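Local coordinates for transcription regulator AsnC/Lrp ligand binding domain-containing protein (PDB 2ZBC), which binds isoleucine between its subunits as a stand-alone RAM module and probably takes part in amino-acid-responsive regulation of transcription, at residues F19-S24 / K62-R67; M25-E30 / K53-N58; T59-K62 / S68-T71. All blocks are in the same frame, centred on the assembly; numbering follows the deposited sequence.

Interaction 1 (F19-S24 / K62-R67); sequences FERLKS and KLPKVR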
ATOM      1  N   PHE A  19      22.502   3.202   8.082  1.00 16.45           N
ATOM      2  CA  PHE A  19      23.226   3.938   7.022  1.00 16.52           C
ATOM      3  C   PHE A  19      24.751   3.797   7.234  1.00 17.05           C
ATOM      4  O   PHE A  19      25.490   3.446   6.302  1.00 18.18           O
ATOM      5  CB  PHE A  19      22.798   5.440   7.048  1.00 15.90           C
ATOM      6  CG  PHE A  19      23.675   6.346   6.223  1.00 16.63           C
ATOM      7  CD1 PHE A  19      23.318   6.710   4.922  1.00 16.06           C
ATOM      8  CD2 PHE A  19      24.860   6.843   6.732  1.00 18.86           C
ATOM      9  CE1 PHE A  19      24.139   7.524   4.176  1.00 17.16           C
ATOM     10  CE2 PHE A  19      25.687   7.669   5.999  1.00 17.09           C
ATOM     11  CZ  PHE A  19      25.311   8.036   4.725  1.00 16.47           C
ATOM     12  N   GLU A  20      25.188   3.979   8.473  1.00 17.56           N
ATOM     13  CA  GLU A  20      26.597   3.799   8.840  1.00 19.57           C
ATOM     14  C   GLU A  20      27.148   2.390   8.481  1.00 17.64           C
ATOM     15  O   GLU A  20      28.232   2.300   7.974  1.00 18.61           O
ATOM     16  CB  GLU A  20      26.796   4.086  10.330  1.00 19.04           C
ATOM     17  CG  GLU A  20      28.183   3.812  10.962  1.00 24.33           C
ATOM     18  CD  GLU A  20      28.274   4.311  12.449  1.00 29.40           C
ATOM     19  OE1 GLU A  20      27.378   3.978  13.360  1.00 26.53           O
ATOM     20  OE2 GLU A  20      29.258   5.082  12.694  1.00 32.93           O
ATOM     21  N   ARG A  21      26.374   1.333   8.731  1.00 16.47           N
ATOM     22  CA  ARG A  21      26.784  -0.034   8.392  1.00 15.61           C
ATOM     23  C   ARG A  21      26.915  -0.149   6.894  1.00 16.31           C
ATOM     24  O   ARG A  21      27.938  -0.645   6.361  1.00 15.20           O
ATOM     25  CB  ARG A  21      25.762  -1.033   8.861  1.00 14.86           C
ATOM     26  CG  ARG A  21      25.668  -1.141  10.427  1.00 15.74           C
ATOM     27  CD  ARG A  21      24.689  -2.220  10.931  1.00 17.42           C
ATOM     28  NE  ARG A  21      24.530  -2.129  12.380  1.00 14.32           N
ATOM     29  CZ  ARG A  21      25.393  -2.695  13.224  1.00 19.28           C
ATOM     30  NH1 ARG A  21      26.399  -3.471  12.768  1.00 15.07           N
ATOM     31  NH2 ARG A  21      25.205  -2.555  14.492  1.00 22.34           N
ATOM     32  N   LEU A  22      25.887   0.369   6.192  1.00 15.74           N
ATOM     33  CA  LEU A  22      25.843   0.226   4.761  1.00 15.87           C
ATOM     34  C   LEU A  22      27.036   0.857   4.053  1.00 16.74           C
ATOM     35  O   LEU A  22      27.540   0.275   3.022  1.00 16.79           O
ATOM     36  CB  LEU A  22      24.516   0.662   4.146  1.00 13.62           C
ATOM     37  CG  LEU A  22      23.344  -0.258   4.455  1.00 14.50           C
ATOM     38  CD1 LEU A  22      22.021   0.557   4.238  1.00 14.57           C
ATOM     39  CD2 LEU A  22      23.356  -1.598   3.710  1.00 16.34           C
ATOM     40  N   LYS A  23      27.495   1.997   4.554  1.00 18.67           N
ATOM     41  CA  LYS A  23      28.624   2.737   3.936  1.00 22.42           C
ATOM     42  C   LYS A  23      29.861   1.878   3.684  1.00 22.49           C
ATOM     43  O   LYS A  23      30.617   2.158   2.752  1.00 23.95           O
ATOM     44  CB  LYS A  23      29.177   3.869   4.857  1.00 23.60           C
ATOM     45  CG  LYS A  23      28.273   4.918   5.214  1.00 29.87           C
ATOM     46  CD  LYS A  23      28.994   6.135   5.931  1.00 34.68           C
ATOM     47  CE  LYS A  23      30.049   5.753   7.004  1.00 39.81           C
ATOM     48  NZ  LYS A  23      30.272   6.817   8.094  1.00 37.93           N
ATOM     49  N   SER A  24      30.084   0.872   4.521  1.00 21.90           N
ATOM     50  CA  SER A  24      31.350   0.116   4.557  1.00 22.55           C
ATOM     51  C   SER A  24      31.343  -1.057   3.622  1.00 22.35           C
ATOM     52  O   SER A  24      32.357  -1.719   3.439  1.00 22.33           O
ATOM     53  CB  SER A  24      31.613  -0.431   5.959  1.00 21.61           C
ATOM     54  OG  SER A  24      31.958   0.675   6.738  1.00 24.98           O
ATOM     55  N   LYS A  62      19.855  -9.058   7.502  1.00 14.96           N
ATOM     56  CA  LYS A  62      20.276  -9.468   8.821  1.00 16.40           C
ATOM     57  C   LYS A  62      20.909  -8.351   9.636  1.00 15.70           C
ATOM     58  O   LYS A  62      21.336  -8.603  10.758  1.00 16.14           O
ATOM     59  CB  LYS A  62      21.143 -10.715   8.696  1.00 16.70           C
ATOM     60  CG  LYS A  62      20.249 -11.913   8.319  1.00 22.05           C
ATOM     61  CD  LYS A  62      20.953 -13.243   8.193  1.00 25.88           C
ATOM     62  CE  LYS A  62      20.010 -14.438   7.858  1.00 31.91           C
ATOM     63  NZ  LYS A  62      19.615 -15.207   9.129  1.00 40.26           N
ATOM     64  N   LEU A  63      21.032  -7.149   9.107  1.00 15.62           N
ATOM     65  CA  LEU A  63      21.653  -6.072   9.864  1.00 14.90           C
ATOM     66  C   LEU A  63      20.738  -5.660  11.006  1.00 14.96           C
ATOM     67  O   LEU A  63      19.512  -5.551  10.809  1.00 13.83           O
ATOM     68  CB  LEU A  63      21.880  -4.845   8.994  1.00 15.38           C
ATOM     69  CG  LEU A  63      22.902  -4.946   7.829  1.00 14.95           C
ATOM     70  CD1 LEU A  63      22.927  -3.651   7.121  1.00 18.15           C
ATOM     71  CD2 LEU A  63      24.317  -5.413   8.275  1.00 15.84           C
ATOM     72  N   PRO A  64      21.304  -5.391  12.176  1.00 15.07           N
ATOM     73  CA  PRO A  64      20.517  -4.786  13.279  1.00 15.41           C
ATOM     74  C   PRO A  64      19.743  -3.599  12.825  1.00 15.01           C
ATOM     75  O   PRO A  64      20.242  -2.689  12.172  1.00 14.46           O
ATOM     76  CB  PRO A  64      21.583  -4.348  14.276  1.00 15.41           C
ATOM     77  CG  PRO A  64      22.741  -5.368  14.032  1.00 17.49           C
ATOM     78  CD  PRO A  64      22.723  -5.500  12.516  1.00 16.14           C
ATOM     79  N   LYS A  65      18.463  -3.687  13.119  1.00 17.01           N
ATOM     80  CA  LYS A  65      17.483  -2.615  12.988  1.00 16.73           C
ATOM     81  C   LYS A  65      16.973  -2.529  11.587  1.00 16.73           C
ATOM     82  O   LYS A  65      16.165  -1.660  11.317  1.00 18.98           O
ATOM     83  CB  LYS A  65      18.029  -1.273  13.521  1.00 16.81           C
ATOM     84  CG  LYS A  65      18.565  -1.420  14.990  1.00 19.79           C
ATOM     85  CD  LYS A  65      18.621  -0.083  15.769  1.00 20.71           C
ATOM     86  CE  LYS A  65      18.971  -0.287  17.241  1.00 22.99           C
ATOM     87  NZ  LYS A  65      19.488   0.994  17.841  1.00 24.96           N
ATOM     88  N   VAL A  66      17.351  -3.441  10.677  1.00 14.67           N
ATOM     89  CA  VAL A  66      16.610  -3.490   9.424  1.00 14.89           C
ATOM     90  C   VAL A  66      15.283  -4.240   9.663  1.00 13.23           C
ATOM     91  O   VAL A  66      15.228  -5.374  10.110  1.00 12.69           O
ATOM     92  CB  VAL A  66      17.494  -4.106   8.254  1.00 14.83           C
ATOM     93  CG1 VAL A  66      16.702  -4.465   7.119  1.00 17.52           C
ATOM     94  CG2 VAL A  66      18.544  -3.164   7.905  1.00 12.70           C
ATOM     95  N   ARG A  67      14.210  -3.623   9.251  1.00 14.61           N
ATOM     96  CA  ARG A  67      12.912  -4.223   9.369  1.00 14.77           C
ATOM     97  C   ARG A  67      12.406  -4.910   8.081  1.00 15.20           C
ATOM     98  O   ARG A  67      11.904  -6.094   8.070  1.00 15.06           O
ATOM     99  CB  ARG A  67      11.923  -3.129   9.751  1.00 16.01           C
ATOM    100  CG  ARG A  67      10.509  -3.605   9.841  1.00 20.43           C
ATOM    101  CD  ARG A  67       9.526  -2.427  10.084  1.00 25.84           C
ATOM    102  NE  ARG A  67       9.664  -1.953  11.453  1.00 30.52           N
ATOM    103  CZ  ARG A  67       9.093  -0.833  11.940  1.00 28.29           C
ATOM    104  NH1 ARG A  67       8.396  -0.027  11.123  1.00 22.01           N
ATOM    105  NH2 ARG A  67       9.290  -0.519  13.225  1.00 27.22           N
TER
HETATM  106  O   HOH W   1      22.072  -0.772  12.776  1.00 15.31           O

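Interaction 2 (M25-E30 / K53-N58); sequences MSEVTE and KDFVTN. With ILE (isoleucine), chain I.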
HETATM    1  N   MSE A  25      30.208  -1.321   3.008  1.00 20.23           N
HETATM    2  CA  MSE A  25      30.104  -2.554   2.218  1.00 20.08           C
HETATM    3  C   MSE A  25      30.338  -2.185   0.719  1.00 19.24           C
HETATM    4  O   MSE A  25      29.776  -1.206   0.228  1.00 17.98           O
HETATM    5  CB  MSE A  25      28.782  -3.229   2.520  1.00 19.98           C
HETATM    6  CG  MSE A  25      28.644  -4.128   4.005  1.00 19.45           C
HETATM    7 SE   MSE A  25      26.750  -3.928   4.120  1.00 33.69          SE
HETATM    8  CE  MSE A  25      26.275  -2.780   2.873  1.00 40.17           C
ATOM      9  N   SER A  26      31.239  -2.936   0.054  1.00 18.84           N
ATOM     10  CA  SER A  26      31.650  -2.703  -1.347  1.00 20.73           C
ATOM     11  C   SER A  26      30.501  -2.834  -2.358  1.00 19.57           C
ATOM     12  O   SER A  26      30.501  -2.228  -3.407  1.00 21.39           O
ATOM     13  CB  SER A  26      32.776  -3.708  -1.718  1.00 21.98           C
ATOM     14  OG  SER A  26      33.943  -3.430  -0.920  1.00 28.27           O
ATOM     15  N   GLU A  27      29.541  -3.693  -2.067  1.00 19.03           N
ATOM     16  CA  GLU A  27      28.394  -3.894  -2.950  1.00 18.18           C
ATOM     17  C   GLU A  27      27.449  -2.693  -2.974  1.00 19.28           C
ATOM     18  O   GLU A  27      26.606  -2.570  -3.906  1.00 18.80           O
ATOM     19  CB  GLU A  27      27.610  -5.116  -2.511  1.00 19.06           C
ATOM     20  CG  GLU A  27      28.408  -6.421  -2.537  1.00 18.53           C
ATOM     21  CD  GLU A  27      29.126  -6.783  -1.240  1.00 20.31           C
ATOM     22  OE1 GLU A  27      29.275  -5.883  -0.361  1.00 19.55           O
ATOM     23  OE2 GLU A  27      29.519  -7.976  -1.112  1.00 19.26           O
ATOM     24  N   VAL A  28      27.533  -1.834  -1.931  1.00 17.93           N
ATOM     25  CA  VAL A  28      26.706  -0.662  -1.828  1.00 18.13           C
ATOM     26  C   VAL A  28      27.447   0.477  -2.507  1.00 17.78           C
ATOM     27  O   VAL A  28      28.411   0.973  -1.944  1.00 19.01           O
ATOM     28  CB  VAL A  28      26.446  -0.306  -0.341  1.00 16.86           C
ATOM     29  CG1 VAL A  28      25.861   1.044  -0.244  1.00 18.09           C
ATOM     30  CG2 VAL A  28      25.552  -1.304   0.264  1.00 18.45           C
ATOM     31  N   THR A  29      27.035   0.862  -3.720  1.00 16.81           N
ATOM     32  CA  THR A  29      27.657   1.938  -4.450  1.00 16.67           C
ATOM     33  C   THR A  29      27.071   3.295  -4.146  1.00 16.47           C
ATOM     34  O   THR A  29      27.762   4.328  -4.371  1.00 14.91           O
ATOM     35  CB  THR A  29      27.621   1.709  -5.941  1.00 16.83           C
ATOM     36  OG1 THR A  29      26.257   1.735  -6.400  1.00 16.12           O
ATOM     37  CG2 THR A  29      28.145   0.281  -6.256  1.00 17.11           C
ATOM     38  N   GLU A  30      25.823   3.314  -3.617  1.00 15.06           N
ATOM     39  CA  GLU A  30      25.302   4.542  -3.015  1.00 14.80           C
ATOM     40  C   GLU A  30      24.345   4.190  -1.889  1.00 13.34           C
ATOM     41  O   GLU A  30      23.689   3.137  -1.894  1.00 13.90           O
ATOM     42  CB  GLU A  30      24.434   5.450  -3.929  1.00 17.12           C
ATOM     43  CG  GLU A  30      24.713   5.414  -5.366  1.00 22.59           C
ATOM     44  CD  GLU A  30      23.676   6.157  -6.192  1.00 25.05           C
ATOM     45  OE1 GLU A  30      22.829   7.022  -5.710  1.00 20.33           O
ATOM     46  OE2 GLU A  30      23.825   5.879  -7.382  1.00 20.42           O
ATOM     47  N   LYS A  53      21.577 -11.924  -4.330  1.00 14.07           N
ATOM     48  CA  LYS A  53      20.629 -12.599  -3.422  1.00 15.06           C
ATOM     49  C   LYS A  53      21.210 -12.791  -2.031  1.00 15.25           C
ATOM     50  O   LYS A  53      20.563 -12.445  -0.988  1.00 13.93           O
ATOM     51  CB  LYS A  53      20.139 -13.953  -4.025  1.00 14.40           C
ATOM     52  CG  LYS A  53      19.391 -14.841  -2.989  1.00 13.85           C
ATOM     53  CD  LYS A  53      18.046 -14.246  -2.587  1.00 10.37           C
ATOM     54  CE  LYS A  53      17.241 -15.216  -1.765  1.00  8.09           C
ATOM     55  NZ  LYS A  53      17.965 -15.541  -0.531  1.00 12.59           N
ATOM     56  N   ASP A  54      22.472 -13.295  -1.985  1.00 15.28           N
ATOM     57  CA  ASP A  54      23.192 -13.567  -0.711  1.00 15.94           C
ATOM     58  C   ASP A  54      23.387 -12.297   0.084  1.00 15.54           C
ATOM     59  O   ASP A  54      23.109 -12.272   1.302  1.00 16.16           O
ATOM     60  CB  ASP A  54      24.553 -14.223  -1.030  1.00 17.05           C
ATOM     61  CG  ASP A  54      25.291 -14.718   0.206  1.00 23.38           C
ATOM     62  OD1 ASP A  54      24.622 -15.203   1.138  1.00 31.64           O
ATOM     63  OD2 ASP A  54      26.541 -14.650   0.323  1.00 28.30           O
ATOM     64  N   PHE A  55      23.754 -11.214  -0.599  1.00 14.59           N
ATOM     65  CA  PHE A  55      23.942  -9.946   0.016  1.00 14.14           C
ATOM     66  C   PHE A  55      22.652  -9.381   0.602  1.00 14.15           C
ATOM     67  O   PHE A  55      22.694  -8.857   1.717  1.00 13.76           O
ATOM     68  CB  PHE A  55      24.534  -8.956  -0.960  1.00 13.85           C
ATOM     69  CG  PHE A  55      24.829  -7.625  -0.366  1.00 12.80           C
ATOM     70  CD1 PHE A  55      25.852  -7.466   0.532  1.00 12.08           C
ATOM     71  CD2 PHE A  55      24.152  -6.518  -0.793  1.00 13.65           C
ATOM     72  CE1 PHE A  55      26.120  -6.176   1.108  1.00 12.97           C
ATOM     73  CE2 PHE A  55      24.389  -5.260  -0.208  1.00 15.83           C
ATOM     74  CZ  PHE A  55      25.405  -5.101   0.696  1.00 13.61           C
ATOM     75  N   VAL A  56      21.568  -9.395  -0.182  1.00 14.40           N
ATOM     76  CA  VAL A  56      20.299  -8.930   0.277  1.00 14.02           C
ATOM     77  C   VAL A  56      19.803  -9.773   1.449  1.00 13.50           C
ATOM     78  O   VAL A  56      19.397  -9.215   2.484  1.00 12.51           O
ATOM     79  CB  VAL A  56      19.202  -8.886  -0.885  1.00 14.09           C
ATOM     80  CG1 VAL A  56      17.859  -8.521  -0.365  1.00 15.13           C
ATOM     81  CG2 VAL A  56      19.611  -7.957  -1.943  1.00 15.60           C
ATOM     82  N   THR A  57      19.801 -11.094   1.324  1.00 11.88           N
ATOM     83  CA  THR A  57      19.243 -11.951   2.355  1.00 13.45           C
ATOM     84  C   THR A  57      20.157 -12.055   3.569  1.00 14.28           C
ATOM     85  O   THR A  57      19.703 -11.857   4.698  1.00 14.36           O
ATOM     86  CB  THR A  57      18.997 -13.402   1.850  1.00 11.89           C
ATOM     87  OG1 THR A  57      17.902 -13.352   0.978  1.00 14.69           O
ATOM     88  CG2 THR A  57      18.550 -14.320   2.948  1.00 15.84           C
ATOM     89  N   ASN A  58      21.458 -12.236   3.324  1.00 13.74           N
ATOM     90  CA  ASN A  58      22.369 -12.571   4.407  1.00 15.20           C
ATOM     91  C   ASN A  58      23.165 -11.454   5.056  1.00 13.65           C
ATOM     92  O   ASN A  58      23.797 -11.673   6.068  1.00 14.35           O
ATOM     93  CB  ASN A  58      23.214 -13.874   4.077  1.00 17.31           C
ATOM     94  CG  ASN A  58      22.320 -15.100   3.885  1.00 19.60           C
ATOM     95  OD1 ASN A  58      22.371 -15.792   2.865  1.00 25.61           O
ATOM     96  ND2 ASN A  58      21.509 -15.359   4.831  1.00 13.25           N
TER
HETATM   97  N   ILE I  84      11.594  -9.660  -1.145  1.00 10.53           N
HETATM   98  CA  ILE I  84      12.818  -9.154  -0.450  1.00 11.76           C
HETATM   99  C   ILE I  84      13.461  -7.953  -1.175  1.00 12.28           C
HETATM  100  O   ILE I  84      12.956  -7.656  -2.296  1.00 12.22           O
HETATM  101  CB  ILE I  84      13.849 -10.261  -0.330  1.00 11.01           C
HETATM  102  CG1 ILE I  84      14.495 -10.586  -1.672  1.00 12.92           C
HETATM  103  CG2 ILE I  84      13.164 -11.522   0.113  1.00 13.71           C
HETATM  104  CD1 ILE I  84      15.462 -11.713  -1.559  1.00 14.08           C
HETATM  105  OXT ILE I  84      14.435  -7.335  -0.615  1.00 13.86           O

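Interaction 3 (T59-K62 / S68-T71); sequences TIRK and STLT. With ILE (isoleucine), chain I.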
ATOM      1  N   THR A  59      23.174 -10.283   4.455  1.00 13.66           N
ATOM      2  CA  THR A  59      23.804  -9.108   5.007  1.00 13.89           C
ATOM      3  C   THR A  59      22.734  -8.112   5.244  1.00 14.55           C
ATOM      4  O   THR A  59      22.377  -7.939   6.393  1.00 16.48           O
ATOM      5  CB  THR A  59      24.938  -8.587   4.110  1.00 14.89           C
ATOM      6  OG1 THR A  59      25.899  -9.661   3.933  1.00 14.36           O
ATOM      7  CG2 THR A  59      25.665  -7.505   4.713  1.00 14.99           C
ATOM      8  N   ILE A  60      22.136  -7.512   4.210  1.00 14.10           N
ATOM      9  CA  ILE A  60      21.269  -6.342   4.449  1.00 13.90           C
ATOM     10  C   ILE A  60      20.117  -6.729   5.381  1.00 13.66           C
ATOM     11  O   ILE A  60      19.876  -6.040   6.425  1.00 11.12           O
ATOM     12  CB  ILE A  60      20.638  -5.721   3.139  1.00 14.60           C
ATOM     13  CG1 ILE A  60      21.658  -5.249   2.122  1.00 12.67           C
ATOM     14  CG2 ILE A  60      19.776  -4.462   3.520  1.00 14.41           C
ATOM     15  CD1 ILE A  60      21.028  -4.486   0.964  1.00 14.29           C
ATOM     16  N   ARG A  61      19.402  -7.804   5.017  1.00 13.39           N
ATOM     17  CA  ARG A  61      18.261  -8.266   5.822  1.00 14.48           C
ATOM     18  C   ARG A  61      18.570  -8.896   7.198  1.00 15.36           C
ATOM     19  O   ARG A  61      17.636  -9.313   7.910  1.00 14.52           O
ATOM     20  CB  ARG A  61      17.350  -9.213   5.023  1.00 13.94           C
ATOM     21  CG  ARG A  61      16.650  -8.469   3.928  1.00 13.00           C
ATOM     22  CD  ARG A  61      15.954  -9.288   2.913  1.00  9.81           C
ATOM     23  NE  ARG A  61      14.874 -10.118   3.357  1.00 10.52           N
ATOM     24  CZ  ARG A  61      13.635  -9.710   3.550  1.00 11.74           C
ATOM     25  NH1 ARG A  61      13.293  -8.449   3.335  1.00 11.44           N
ATOM     26  NH2 ARG A  61      12.729 -10.585   3.914  1.00 10.55           N
ATOM     27  N   LYS A  62      19.855  -9.058   7.502  1.00 14.96           N
ATOM     28  CA  LYS A  62      20.276  -9.468   8.821  1.00 16.40           C
ATOM     29  C   LYS A  62      20.909  -8.351   9.636  1.00 15.70           C
ATOM     30  O   LYS A  62      21.336  -8.603  10.758  1.00 16.14           O
ATOM     31  CB  LYS A  62      21.143 -10.715   8.696  1.00 16.70           C
ATOM     32  CG  LYS A  62      20.249 -11.913   8.319  1.00 22.05           C
ATOM     33  CD  LYS A  62      20.953 -13.243   8.193  1.00 25.88           C
ATOM     34  CE  LYS A  62      20.010 -14.438   7.858  1.00 31.91           C
ATOM     35  NZ  LYS A  62      19.615 -15.207   9.129  1.00 40.26           N
ATOM     36  N   SER A  68      12.468  -4.150   7.014  1.00 14.78           N
ATOM     37  CA  SER A  68      12.052  -4.659   5.711  1.00 13.15           C
ATOM     38  C   SER A  68      12.923  -4.104   4.605  1.00 13.58           C
ATOM     39  O   SER A  68      13.613  -3.066   4.752  1.00 12.49           O
ATOM     40  CB  SER A  68      10.572  -4.334   5.536  1.00 14.09           C
ATOM     41  OG  SER A  68      10.342  -2.996   5.350  1.00 20.13           O
ATOM     42  N   THR A  69      12.916  -4.827   3.494  1.00 12.68           N
ATOM     43  CA  THR A  69      13.568  -4.377   2.243  1.00 13.56           C
ATOM     44  C   THR A  69      12.658  -4.686   1.057  1.00 13.18           C
ATOM     45  O   THR A  69      11.959  -5.720   1.039  1.00 12.92           O
ATOM     46  CB  THR A  69      14.931  -5.040   2.049  1.00 14.04           C
ATOM     47  OG1 THR A  69      14.746  -6.457   1.864  1.00 13.78           O
ATOM     48  CG2 THR A  69      15.829  -4.888   3.232  1.00 12.54           C
ATOM     49  N   LEU A  70      12.733  -3.809   0.052  1.00 12.40           N
ATOM     50  CA  LEU A  70      12.062  -3.998  -1.206  1.00 12.69           C
ATOM     51  C   LEU A  70      13.133  -3.816  -2.297  1.00 12.61           C
ATOM     52  O   LEU A  70      13.604  -2.688  -2.489  1.00 13.23           O
ATOM     53  CB  LEU A  70      10.987  -2.931  -1.327  1.00 12.14           C
ATOM     54  CG  LEU A  70       9.911  -3.067  -2.391  1.00 14.11           C
ATOM     55  CD1 LEU A  70       8.787  -2.098  -2.191  1.00 15.17           C
ATOM     56  CD2 LEU A  70      10.431  -2.924  -3.734  1.00 14.65           C
ATOM     57  N   THR A  71      13.486  -4.875  -2.976  1.00 13.44           N
ATOM     58  CA  THR A  71      14.590  -4.871  -3.993  1.00 14.10           C
ATOM     59  C   THR A  71      13.973  -4.741  -5.354  1.00 12.90           C
ATOM     60  O   THR A  71      13.107  -5.504  -5.708  1.00 12.74           O
ATOM     61  CB  THR A  71      15.422  -6.198  -3.891  1.00 14.74           C
ATOM     62  OG1 THR A  71      16.029  -6.280  -2.595  1.00 11.88           O
ATOM     63  CG2 THR A  71      16.614  -6.273  -4.965  1.00 13.98           C
TER
HETATM   64  N   ILE I  84      11.594  -9.660  -1.145  1.00 10.53           N
HETATM   65  CA  ILE I  84      12.818  -9.154  -0.450  1.00 11.76           C
HETATM   66  C   ILE I  84      13.461  -7.953  -1.175  1.00 12.28           C
HETATM   67  O   ILE I  84      12.956  -7.656  -2.296  1.00 12.22           O
HETATM   68  CB  ILE I  84      13.849 -10.261  -0.330  1.00 11.01           C
HETATM   69  CG1 ILE I  84      14.495 -10.586  -1.672  1.00 12.92           C
HETATM   70  CG2 ILE I  84      13.164 -11.522   0.113  1.00 13.71           C
HETATM   71  CD1 ILE I  84      15.462 -11.713  -1.559  1.00 14.08           C
HETATM   72  OXT ILE I  84      14.435  -7.335  -0.615  1.00 13.86           O
HETATM   73  O   HOH W   2      10.889  -7.049   3.738  1.00 11.11           O

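Interaction 1 (F19-S24 / K62-R67)
R21 and L63 bring the two backbones nearest, 8.1 Å between their CA atoms, where helix 15-22, toward its C-terminal part, faces the loop that leads into strand 66-75. That loop reverses direction through a type II beta turn from L63 to V66, closed by the bond from V66 N to L63 O (3.0 Å). No direct hydrogen bond joins the segments, so side chains and one water make the contact. L22 and L63 form its apolar side: L22 CD2 meets L63 CD1 at 4.0 Å. The other methyl of L63, CD2, lies 4.2 Å from R21 CD, as the two side chains slide past each other in opposite directions. R21 CG stands beside the backbone N (chi1 -68°), and the chain then runs extended to NE, which carries the guanidinium out to the P64 ring. The R21 and P64 side chains meet at about a right angle, with P64 CG over one face of the guanidinium, toward its rim, and 3.8 Å from R21 NH2. This is contact between a flat cation and aliphatic ring carbons. A water at the edge of the guanidinium, in its plane, links the segments: it accepts from R21 NE at 2.8 Å and donates to P64 O at 2.7 Å, tying the helix to a carbonyl of the turn. L22 continues inward onto V28, V31, I40 and V42 of the sheet, while K65, also in the turn, forms a salt bridge through NZ to E17 on the same helix. The buried L22 and the partly exposed L63, with R21 and P64 at the surface, thus pack the first helix against the connection from helix 49-60 to strand 66-75, in the beta-alpha-beta-beta-alpha-beta, ferredoxin-like fold of the RAM domain.

Interaction 2 (M25-E30 / K53-N58)
E27 and F55 are the closest backbone positions, 8.1 Å from CA to CA, where the type I turn from M25 to V28 comes up beside helix 49-60. The turn leads into strand 28-34 of the ferredoxin-like RAM fold, so the contact packs the turn that precedes this strand against the second helix. F55 carries it alone on the helix side. Its CG is anti to the backbone N (chi1 -177°), which sends the ring out from the helix into the turn. E27 covers one face: CB sits over the ring centre in a CH-pi contact, 3.9 Å from the centroid of the F55 ring and 9° off the normal. The E27 chain then bends at chi2 so that its carboxylate stacks on the same ring, the planes 23° apart, with OE1 3.5 Å from F55 CE1. The rim is met by M25, a selenomethionine, whose methyl CE lies in the ring plane only 3.3 Å from F55 CZ, a tight approach. Its SE is oblique to the ring, 4.9 Å from the F55 centroid, in a Met-aromatic contact. V28, its side chain at about a right angle to that of F55, puts CG2 at the edge, 3.8 Å from F55 CZ. With an alanine here the ring of F55 is gone, which is likely to leave E27 CB without the face it covers, and the M25 methyl and V28 CG2 without their common neighbour. F55 also touches V44 and I60, which join the contact to the core. The other flank of the helix serves the isoleucine pocket: K53 NZ donates to T57 OG1 (2.7 Å) and forms a salt bridge with D16 of a neighbouring subunit, while K53 CD lies 3.8 Å from CD1 of the bound isoleucine.

Interaction 3 (T59-K62 / S68-T71)
R61 NH1 donates to T69 OG1 at 2.9 Å with an angle of 156° at the hydrogen, and this bond is the polar centre of a buried contact between the C-terminal end of helix 49-60 and strand 66-75. The backbones are nearest at the same pair, with CA atoms of R61 and T69 7.1 Å apart. Here the packing is tight: R61 CG lies against both OG1 and CG2 of T69, and R61 CD against OG1. The R61 chain bends at chi3 (62°), turning the guanidinium so that T69 OG1 lies at its edge, near its plane. T69 holds OG1 between its backbone N and carbonyl carbon (chi1 65°), a crowded position that points the hydroxyl at both the arginine and the ligand. T69 OG1 donates to isoleucine OXT at 2.6 Å, T71 OG1 donates to the same OXT at 2.8 Å, and T71 N holds isoleucine O at 2.9 Å. Isoleucine CG2 lies over one face of the R61 guanidinium, toward its rim. G36 N, V34 O and D39 OD1 of a neighbouring subunit also bond the ligand. The contact is looser where I60 CG2 only just touches T69 CG2, at 4.0 Å, and where a water accepts from R61 NH1 at 2.8 Å and from T69 N at 3.0 Å. R61 NE forms a salt bridge with E15 of the neighbouring subunit, a second hold on the guanidinium. R61 thus acts on the carboxylate through T69 OG1, its N-H probably directing the hydroxyl toward OXT; any electrostatic help is probably tempered by E15.

How the interactions relate
The three contacts lie 9 to 10 Å apart, centre to centre, around the helical side of one antiparallel sheet. Interaction 2 draws its segments from within the chain span bounded by interaction 1, and interaction 3 follows along helix 49-60, which interactions 2 and 3 share; probable bonds from I60 N to F55 O and R61 N to V56 O continue the helix between them. Interactions 1 and 3 share K62 and use strand 66-75. Helix 49-60, packed on the turn at 25-28 by one flank, thus gives K53, V56 and T57 to an isoleucine pocket completed by R61, strand 66-75 and a neighbouring subunit.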